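Local coordinates for serine proteinase inhibitor A (Sagittaria sagittifolia, PDB 3E8L), which inhibits serine proteases and probably holds trypsin and chymotrypsin at the same time through two reactive sites, at residues A[32-37]-A[175-180]; A[94-99]-A[121-126]. The protein carries 2 engineered substitutions. All coordinates share one frame; numbering follows the deposited sequence.

Interaction 1. Residues A[32-37]-A[175-180]; sequences IQSAAI and EHFTVQ. Engineered in segment 175-180: Q180 (natural residue Arg).
In this beta-trefoil of the Kunitz-type inhibitor family, strand 30-34 near the N terminus pairs antiparallel with the C-terminal strand 179-183. Q33 and Q180 form a hydrogen-bonded pair: Q33 N donates a hydrogen bond to Q180 O at 2.9 Å, and Q180 N donates one to Q33 O at 2.8 Å, each donor lying nearly along the C=O axis. S34 and V179 follow as a non-hydrogen-bonded pair, after which A35 N reaches T178 O at 3.0 Å, an almost straight N-H...O hydrogen bond whose donor stands 40° above the carbonyl plane.

V179 fills the buried side. Its CB lies 3.3 Å from Q33 O and also meets I32 CG2. CG1, set anti to the carbonyl carbon (chi1 -58°), touches I32 CG2 at 3.7 Å, while CG2, in the crowded position between N and the carbonyl carbon, approaches it less closely. Branching at CB puts bulk near the backbone in both residues, where the two side chains cross obliquely; L43 and F181 add to the packing around I32. A35, small enough to turn its CB toward the other strand, meets CG of Q180, an engineered residue in place of arginine. S34 OG, anti to the backbone N (chi1 166°), takes a weak hydrogen bond from A36 N. S34 CB approaches the F177 ring obliquely, 3.9 Å from F177 CE1.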
ATOM      1  N   ILE A  32     -12.859  11.994   5.788  1.00 27.09           N
ATOM      2  CA  ILE A  32     -11.798  12.991   5.860  1.00 28.04           C
ATOM      3  C   ILE A  32     -12.380  14.319   5.355  1.00 29.47           C
ATOM      4  O   ILE A  32     -12.685  14.466   4.185  1.00 29.80           O
ATOM      5  CB  ILE A  32     -10.513  12.528   5.097  1.00 27.57           C
ATOM      6  CG1 ILE A  32      -9.983  11.192   5.656  1.00 27.42           C
ATOM      7  CG2 ILE A  32      -9.444  13.593   5.137  1.00 26.38           C
ATOM      8  CD1 ILE A  32      -8.781  10.598   4.902  1.00 27.03           C
ATOM      9  N   GLN A  33     -12.579  15.266   6.260  1.00 31.58           N
ATOM     10  CA  GLN A  33     -13.229  16.526   5.921  1.00 33.74           C
ATOM     11  C   GLN A  33     -12.201  17.625   5.784  1.00 34.53           C
ATOM     12  O   GLN A  33     -11.272  17.687   6.575  1.00 35.36           O
ATOM     13  CB  GLN A  33     -14.245  16.916   6.996  1.00 33.88           C
ATOM     14  CG  GLN A  33     -15.730  16.677   6.617  1.00 37.39           C
ATOM     15  CD  GLN A  33     -16.149  15.196   6.684  1.00 42.21           C
ATOM     16  OE1 GLN A  33     -15.622  14.429   7.490  1.00 45.43           O
ATOM     17  NE2 GLN A  33     -17.102  14.798   5.841  1.00 42.62           N
ATOM     18  N   SER A  34     -12.356  18.486   4.782  1.00 35.56           N
ATOM     19  CA  SER A  34     -11.552  19.706   4.700  1.00 36.51           C
ATOM     20  C   SER A  34     -11.878  20.627   5.865  1.00 37.38           C
ATOM     21  O   SER A  34     -13.047  20.869   6.168  1.00 37.46           O
ATOM     22  CB  SER A  34     -11.786  20.441   3.388  1.00 36.45           C
ATOM     23  OG  SER A  34     -11.267  21.761   3.464  1.00 37.20           O
ATOM     24  N   ALA A  35     -10.842  21.126   6.526  1.00 38.53           N
ATOM     25  CA  ALA A  35     -11.016  21.941   7.715  1.00 39.86           C
ATOM     26  C   ALA A  35     -10.981  23.428   7.400  1.00 40.69           C
ATOM     27  O   ALA A  35     -10.734  24.247   8.277  1.00 41.08           O
ATOM     28  CB  ALA A  35      -9.966  21.591   8.751  1.00 39.58           C
ATOM     29  N   ALA A  36     -11.218  23.766   6.137  1.00 41.78           N
ATOM     30  CA  ALA A  36     -11.224  25.159   5.705  1.00 42.82           C
ATOM     31  C   ALA A  36     -12.496  25.850   6.179  1.00 43.63           C
ATOM     32  O   ALA A  36     -13.592  25.303   6.057  1.00 43.88           O
ATOM     33  CB  ALA A  36     -11.104  25.245   4.191  1.00 42.62           C
ATOM     34  N   ILE A  37     -12.535  26.985   6.563  1.00 45.00           N
ATOM     35  CA  ILE A  37     -13.475  27.831   7.290  1.00 45.00           C
ATOM     36  C   ILE A  37     -14.902  27.628   6.792  1.00 45.00           C
ATOM     37  O   ILE A  37     -15.816  27.734   7.848  1.00 45.00           O
ATOM     38  N   GLU A 175      -2.251  23.456  -3.660  1.00 28.13           N
ATOM     39  CA  GLU A 175      -2.651  24.508  -2.755  1.00 28.92           C
ATOM     40  C   GLU A 175      -2.769  23.901  -1.377  1.00 28.58           C
ATOM     41  O   GLU A 175      -3.076  22.699  -1.235  1.00 28.66           O
ATOM     42  CB  GLU A 175      -3.989  25.109  -3.199  1.00 29.56           C
ATOM     43  CG  GLU A 175      -4.041  26.634  -3.162  1.00 33.75           C
ATOM     44  CD  GLU A 175      -3.806  27.269  -4.532  1.00 38.67           C
ATOM     45  OE1 GLU A 175      -4.815  27.687  -5.156  1.00 38.29           O
ATOM     46  OE2 GLU A 175      -2.624  27.349  -4.982  1.00 40.68           O
ATOM     47  N   HIS A 176      -2.512  24.735  -0.374  1.00 28.23           N
ATOM     48  CA  HIS A 176      -2.600  24.380   1.033  1.00 28.25           C
ATOM     49  C   HIS A 176      -3.962  23.727   1.300  1.00 27.74           C
ATOM     50  O   HIS A 176      -5.002  24.255   0.915  1.00 27.33           O
ATOM     51  CB  HIS A 176      -2.381  25.669   1.842  1.00 29.04           C
ATOM     52  CG  HIS A 176      -2.584  25.532   3.320  1.00 31.46           C
ATOM     53  ND1 HIS A 176      -3.748  25.929   3.952  1.00 33.57           N
ATOM     54  CD2 HIS A 176      -1.757  25.089   4.299  1.00 33.44           C
ATOM     55  CE1 HIS A 176      -3.639  25.711   5.253  1.00 34.37           C
ATOM     56  NE2 HIS A 176      -2.438  25.206   5.490  1.00 35.10           N
ATOM     57  N   PHE A 177      -3.939  22.551   1.920  1.00 27.52           N
ATOM     58  CA  PHE A 177      -5.140  21.758   2.174  1.00 27.41           C
ATOM     59  C   PHE A 177      -4.987  21.088   3.535  1.00 27.56           C
ATOM     60  O   PHE A 177      -4.001  20.380   3.766  1.00 27.98           O
ATOM     61  CB  PHE A 177      -5.298  20.708   1.066  1.00 27.06           C
ATOM     62  CG  PHE A 177      -6.575  19.906   1.131  1.00 28.14           C
ATOM     63  CD1 PHE A 177      -7.796  20.455   0.682  1.00 28.97           C
ATOM     64  CD2 PHE A 177      -6.562  18.585   1.590  1.00 28.11           C
ATOM     65  CE1 PHE A 177      -8.990  19.711   0.716  1.00 27.50           C
ATOM     66  CE2 PHE A 177      -7.749  17.828   1.633  1.00 28.48           C
ATOM     67  CZ  PHE A 177      -8.965  18.394   1.193  1.00 28.60           C
ATOM     68  N   THR A 178      -5.926  21.300   4.433  1.00 20.00           N
ATOM     69  CA  THR A 178      -5.875  20.753   5.764  1.00 20.00           C
ATOM     70  C   THR A 178      -7.150  19.982   6.063  1.00 20.00           C
ATOM     71  O   THR A 178      -8.151  20.242   5.486  1.00 27.60           O
ATOM     72  CB  THR A 178      -5.541  21.814   6.830  1.00 20.00           C
ATOM     73  OG1 THR A 178      -6.626  22.672   7.027  1.00 20.00           O
ATOM     74  CG2 THR A 178      -4.475  22.641   6.436  1.00 20.00           C
ATOM     75  N   VAL A 179      -7.082  18.962   6.898  1.00 26.72           N
ATOM     76  CA  VAL A 179      -8.226  18.098   7.122  1.00 26.32           C
ATOM     77  C   VAL A 179      -8.512  17.815   8.580  1.00 26.61           C
ATOM     78  O   VAL A 179      -7.683  18.040   9.453  1.00 26.78           O
ATOM     79  CB  VAL A 179      -8.072  16.750   6.403  1.00 26.18           C
ATOM     80  CG1 VAL A 179      -7.876  16.955   4.921  1.00 25.95           C
ATOM     81  CG2 VAL A 179      -6.925  15.965   6.995  1.00 25.54           C
ATOM     82  N   GLN A 180      -9.713  17.314   8.821  1.00 26.39           N
ATOM     83  CA  GLN A 180     -10.070  16.688  10.077  1.00 26.44           C
ATOM     84  C   GLN A 180     -10.553  15.277   9.781  1.00 26.26           C
ATOM     85  O   GLN A 180     -11.068  14.995   8.706  1.00 25.60           O
ATOM     86  CB  GLN A 180     -11.176  17.463  10.797  1.00 26.38           C
ATOM     87  CG  GLN A 180     -10.713  18.709  11.526  1.00 27.73           C
ATOM     88  CD  GLN A 180     -11.749  19.235  12.500  1.00 28.53           C
ATOM     89  OE1 GLN A 180     -11.556  19.193  13.713  1.00 27.90           O
ATOM     90  NE2 GLN A 180     -12.849  19.747  11.971  1.00 27.56           N
TER

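Interaction 2. Residues A[94-99]-A[121-126]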
ATOM      1  N   PRO A  94     -16.398  -4.101  -7.009  1.00 22.35           N
ATOM      2  CA  PRO A  94     -16.240  -5.470  -7.515  1.00 21.59           C
ATOM      3  C   PRO A  94     -14.954  -6.071  -6.946  1.00 20.83           C
ATOM      4  O   PRO A  94     -13.968  -5.340  -6.802  1.00 20.33           O
ATOM      5  CB  PRO A  94     -16.121  -5.275  -9.026  1.00 21.64           C
ATOM      6  CG  PRO A  94     -15.575  -3.890  -9.192  1.00 22.53           C
ATOM      7  CD  PRO A  94     -16.150  -3.090  -8.056  1.00 22.88           C
ATOM      8  N   LEU A  95     -14.951  -7.369  -6.620  1.00 19.98           N
ATOM      9  CA  LEU A  95     -13.863  -7.909  -5.769  1.00 19.33           C
ATOM     10  C   LEU A  95     -12.475  -7.944  -6.420  1.00 19.52           C
ATOM     11  O   LEU A  95     -11.477  -8.088  -5.729  1.00 19.63           O
ATOM     12  CB  LEU A  95     -14.230  -9.225  -5.074  1.00 18.37           C
ATOM     13  CG  LEU A  95     -15.445  -9.176  -4.133  1.00 18.73           C
ATOM     14  CD1 LEU A  95     -15.609 -10.492  -3.397  1.00 15.99           C
ATOM     15  CD2 LEU A  95     -15.377  -7.997  -3.141  1.00 17.80           C
ATOM     16  N   ILE A  96     -12.405  -7.772  -7.738  1.00 19.64           N
ATOM     17  CA  ILE A  96     -11.117  -7.593  -8.384  1.00 20.08           C
ATOM     18  C   ILE A  96     -10.451  -6.224  -8.012  1.00 21.27           C
ATOM     19  O   ILE A  96      -9.238  -6.036  -8.190  1.00 21.82           O
ATOM     20  CB  ILE A  96     -11.220  -7.851  -9.913  1.00 19.71           C
ATOM     21  CG1 ILE A  96      -9.846  -8.231 -10.507  1.00 18.81           C
ATOM     22  CG2 ILE A  96     -11.911  -6.672 -10.620  1.00 19.93           C
ATOM     23  CD1 ILE A  96      -9.771  -8.285 -12.044  1.00 13.74           C
ATOM     24  N   CYS A  97     -11.201  -5.314  -7.431  1.00 21.88           N
ATOM     25  CA  CYS A  97     -10.654  -4.017  -7.102  1.00 22.41           C
ATOM     26  C   CYS A  97     -10.468  -3.775  -5.604  1.00 23.02           C
ATOM     27  O   CYS A  97     -11.320  -4.128  -4.826  1.00 23.25           O
ATOM     28  CB  CYS A  97     -11.563  -2.929  -7.697  1.00 22.59           C
ATOM     29  SG  CYS A  97     -11.660  -2.866  -9.488  1.00 24.11           S
ATOM     30  N   ASP A  98      -9.351  -3.167  -5.210  1.00 23.57           N
ATOM     31  CA  ASP A  98      -9.206  -2.624  -3.877  1.00 24.87           C
ATOM     32  C   ASP A  98      -9.553  -1.140  -3.918  1.00 24.87           C
ATOM     33  O   ASP A  98      -9.993  -0.624  -4.937  1.00 24.89           O
ATOM     34  CB  ASP A  98      -7.816  -2.880  -3.287  1.00 25.59           C
ATOM     35  CG  ASP A  98      -6.704  -2.240  -4.088  1.00 28.83           C
ATOM     36  OD1 ASP A  98      -6.815  -1.051  -4.432  1.00 30.02           O
ATOM     37  OD2 ASP A  98      -5.701  -2.926  -4.356  1.00 31.61           O
ATOM     38  N   THR A  99      -9.365  -0.467  -2.797  1.00 25.30           N
ATOM     39  CA  THR A  99      -9.782   0.907  -2.613  1.00 25.74           C
ATOM     40  C   THR A  99      -8.671   1.715  -1.900  1.00 26.42           C
ATOM     41  O   THR A  99      -8.926   2.799  -1.359  1.00 26.96           O
ATOM     42  CB  THR A  99     -11.114   0.987  -1.787  1.00 25.36           C
ATOM     43  OG1 THR A  99     -10.892   0.442  -0.483  1.00 26.19           O
ATOM     44  CG2 THR A  99     -12.243   0.230  -2.454  1.00 24.10           C
ATOM     45  N   ASP A 121      -7.256   0.003  -7.289  1.00 25.18           N
ATOM     46  CA  ASP A 121      -6.551  -0.601  -8.426  1.00 25.55           C
ATOM     47  C   ASP A 121      -6.862  -2.088  -8.371  1.00 25.05           C
ATOM     48  O   ASP A 121      -7.431  -2.573  -7.386  1.00 25.45           O
ATOM     49  CB  ASP A 121      -5.034  -0.362  -8.313  1.00 25.18           C
ATOM     50  CG  ASP A 121      -4.335  -0.246  -9.667  1.00 26.14           C
ATOM     51  OD1 ASP A 121      -4.900  -0.620 -10.711  1.00 24.56           O
ATOM     52  OD2 ASP A 121      -3.177   0.219  -9.672  1.00 28.13           O
ATOM     53  N   TYR A 122      -6.521  -2.811  -9.427  1.00 24.51           N
ATOM     54  CA  TYR A 122      -6.654  -4.256  -9.420  1.00 23.55           C
ATOM     55  C   TYR A 122      -5.954  -4.799  -8.177  1.00 23.61           C
ATOM     56  O   TYR A 122      -4.779  -4.495  -7.947  1.00 23.93           O
ATOM     57  CB  TYR A 122      -6.008  -4.808 -10.678  1.00 22.97           C
ATOM     58  CG  TYR A 122      -6.740  -4.446 -11.948  1.00 23.19           C
ATOM     59  CD1 TYR A 122      -8.042  -4.917 -12.181  1.00 23.29           C
ATOM     60  CD2 TYR A 122      -6.139  -3.661 -12.930  1.00 22.72           C
ATOM     61  CE1 TYR A 122      -8.720  -4.615 -13.339  1.00 22.48           C
ATOM     62  CE2 TYR A 122      -6.820  -3.346 -14.116  1.00 22.43           C
ATOM     63  CZ  TYR A 122      -8.113  -3.826 -14.302  1.00 23.15           C
ATOM     64  OH  TYR A 122      -8.819  -3.546 -15.445  1.00 24.02           O
ATOM     65  N   PHE A 123      -6.659  -5.580  -7.359  1.00 23.41           N
ATOM     66  CA  PHE A 123      -6.107  -5.991  -6.056  1.00 23.34           C
ATOM     67  C   PHE A 123      -4.719  -6.615  -6.172  1.00 24.08           C
ATOM     68  O   PHE A 123      -3.893  -6.442  -5.273  1.00 24.09           O
ATOM     69  CB  PHE A 123      -7.028  -6.970  -5.333  1.00 22.69           C
ATOM     70  CG  PHE A 123      -6.998  -8.361  -5.909  1.00 21.37           C
ATOM     71  CD1 PHE A 123      -7.707  -8.664  -7.072  1.00 18.98           C
ATOM     72  CD2 PHE A 123      -6.247  -9.363  -5.299  1.00 19.13           C
ATOM     73  CE1 PHE A 123      -7.672  -9.949  -7.607  1.00 20.48           C
ATOM     74  CE2 PHE A 123      -6.206 -10.652  -5.832  1.00 17.58           C
ATOM     75  CZ  PHE A 123      -6.911 -10.945  -6.984  1.00 17.90           C
ATOM     76  N   TYR A 124      -4.481  -7.338  -7.273  1.00 24.53           N
ATOM     77  CA  TYR A 124      -3.288  -8.178  -7.434  1.00 24.94           C
ATOM     78  C   TYR A 124      -2.004  -7.388  -7.704  1.00 25.96           C
ATOM     79  O   TYR A 124      -0.906  -7.942  -7.610  1.00 26.46           O
ATOM     80  CB  TYR A 124      -3.500  -9.230  -8.533  1.00 24.30           C
ATOM     81  CG  TYR A 124      -3.998  -8.646  -9.847  1.00 23.68           C
ATOM     82  CD1 TYR A 124      -3.129  -7.988 -10.709  1.00 22.06           C
ATOM     83  CD2 TYR A 124      -5.341  -8.755 -10.223  1.00 23.12           C
ATOM     84  CE1 TYR A 124      -3.565  -7.443 -11.894  1.00 21.51           C
ATOM     85  CE2 TYR A 124      -5.798  -8.206 -11.431  1.00 21.90           C
ATOM     86  CZ  TYR A 124      -4.896  -7.559 -12.266  1.00 21.24           C
ATOM     87  OH  TYR A 124      -5.302  -7.005 -13.459  1.00 16.86           O
ATOM     88  N   LEU A 125      -2.139  -6.109  -8.055  1.00 27.03           N
ATOM     89  CA  LEU A 125      -0.980  -5.255  -8.314  1.00 28.41           C
ATOM     90  C   LEU A 125      -0.465  -4.790  -6.970  1.00 29.56           C
ATOM     91  O   LEU A 125       0.654  -4.280  -6.831  1.00 29.35           O
ATOM     92  CB  LEU A 125      -1.367  -4.050  -9.160  1.00 28.01           C
ATOM     93  CG  LEU A 125      -1.879  -4.317 -10.582  1.00 29.42           C
ATOM     94  CD1 LEU A 125      -2.295  -2.994 -11.262  1.00 28.78           C
ATOM     95  CD2 LEU A 125      -0.859  -5.077 -11.421  1.00 26.49           C
ATOM     96  N   ASN A 126      -1.321  -4.967  -5.973  1.00 31.00           N
ATOM     97  CA  ASN A 126      -1.002  -4.598  -4.614  1.00 32.36           C
ATOM     98  C   ASN A 126      -0.469  -3.167  -4.473  1.00 31.87           C
ATOM     99  O   ASN A 126       0.440  -2.916  -3.682  1.00 32.57           O
ATOM    100  CB  ASN A 126      -0.012  -5.602  -4.039  1.00 32.94           C
ATOM    101  CG  ASN A 126      -0.051  -5.631  -2.544  1.00 37.19           C
ATOM    102  OD1 ASN A 126      -1.121  -5.862  -1.956  1.00 41.33           O
ATOM    103  ND2 ASN A 126       1.104  -5.366  -1.899  1.00 39.26           N
TER
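I96 lies alongside two tyrosines and across a phenylalanine. Its CG1 is anti to the backbone N (chi1 -157°) and the chain stays extended beyond it (chi2 -170°), which carries CD1 out to CD1 of Y122 at 3.8 Å and, at the ring edge, to CE2 of Y124 at 4.0 Å; a branched aliphatic residue with an unbranched CG1-CD1 arm can run beside both. F123 crosses I96 at about a right angle, its CE1 near I96 CG1, and Y124 CB sits over the centre of one face of the phenylalanine ring. I96 O lies at the edge of that ring, in its plane, 3.2 Å from F123 CD1, while accepting a hydrogen bond from F123 N at 2.7 Å.

Here two loops of the beta-trefoil meet. C97, closing a type I turn from P94, shares a single backbone bridge with Y122, just before the 3-10 segment 123-125, and is disulfide-bonded to C51. The chain of another protein packs here, offering a basic side chain in a cation-pi contact to Y122 and a basic side chain hydrogen-bonded to Y124 OH. D98 N bonds D121 O at 3.0 Å. An alanine at D98 would remove OD1, the acceptor of weak bonds from D121 N and A100 N, and would probably loosen the loop slightly, though the backbone bond could remain. Y124 OH lies over one face of Y122, and Y122 CB over one face of Y124, both offset toward the rim.

In the fold
From the N terminus the chain first enters segment 32-37, whose partner at 175-180 arrives 138 residues later, so interaction 1 closes a loop that takes in most of the trefoil and joins its two terminal strands. Inside that loop, at the end of strand 92-94, the chain enters segment 94-99; strands 101-103, 107-108 and 113-119 follow before it comes back at 121-126, and interaction 2 closes this shorter loop. The second contact is therefore nested in the first, and the two do not cross. They lie on opposite sides of the chain's centre, their own centres about 28 Å apart, one joining strand ends and the other joining loops.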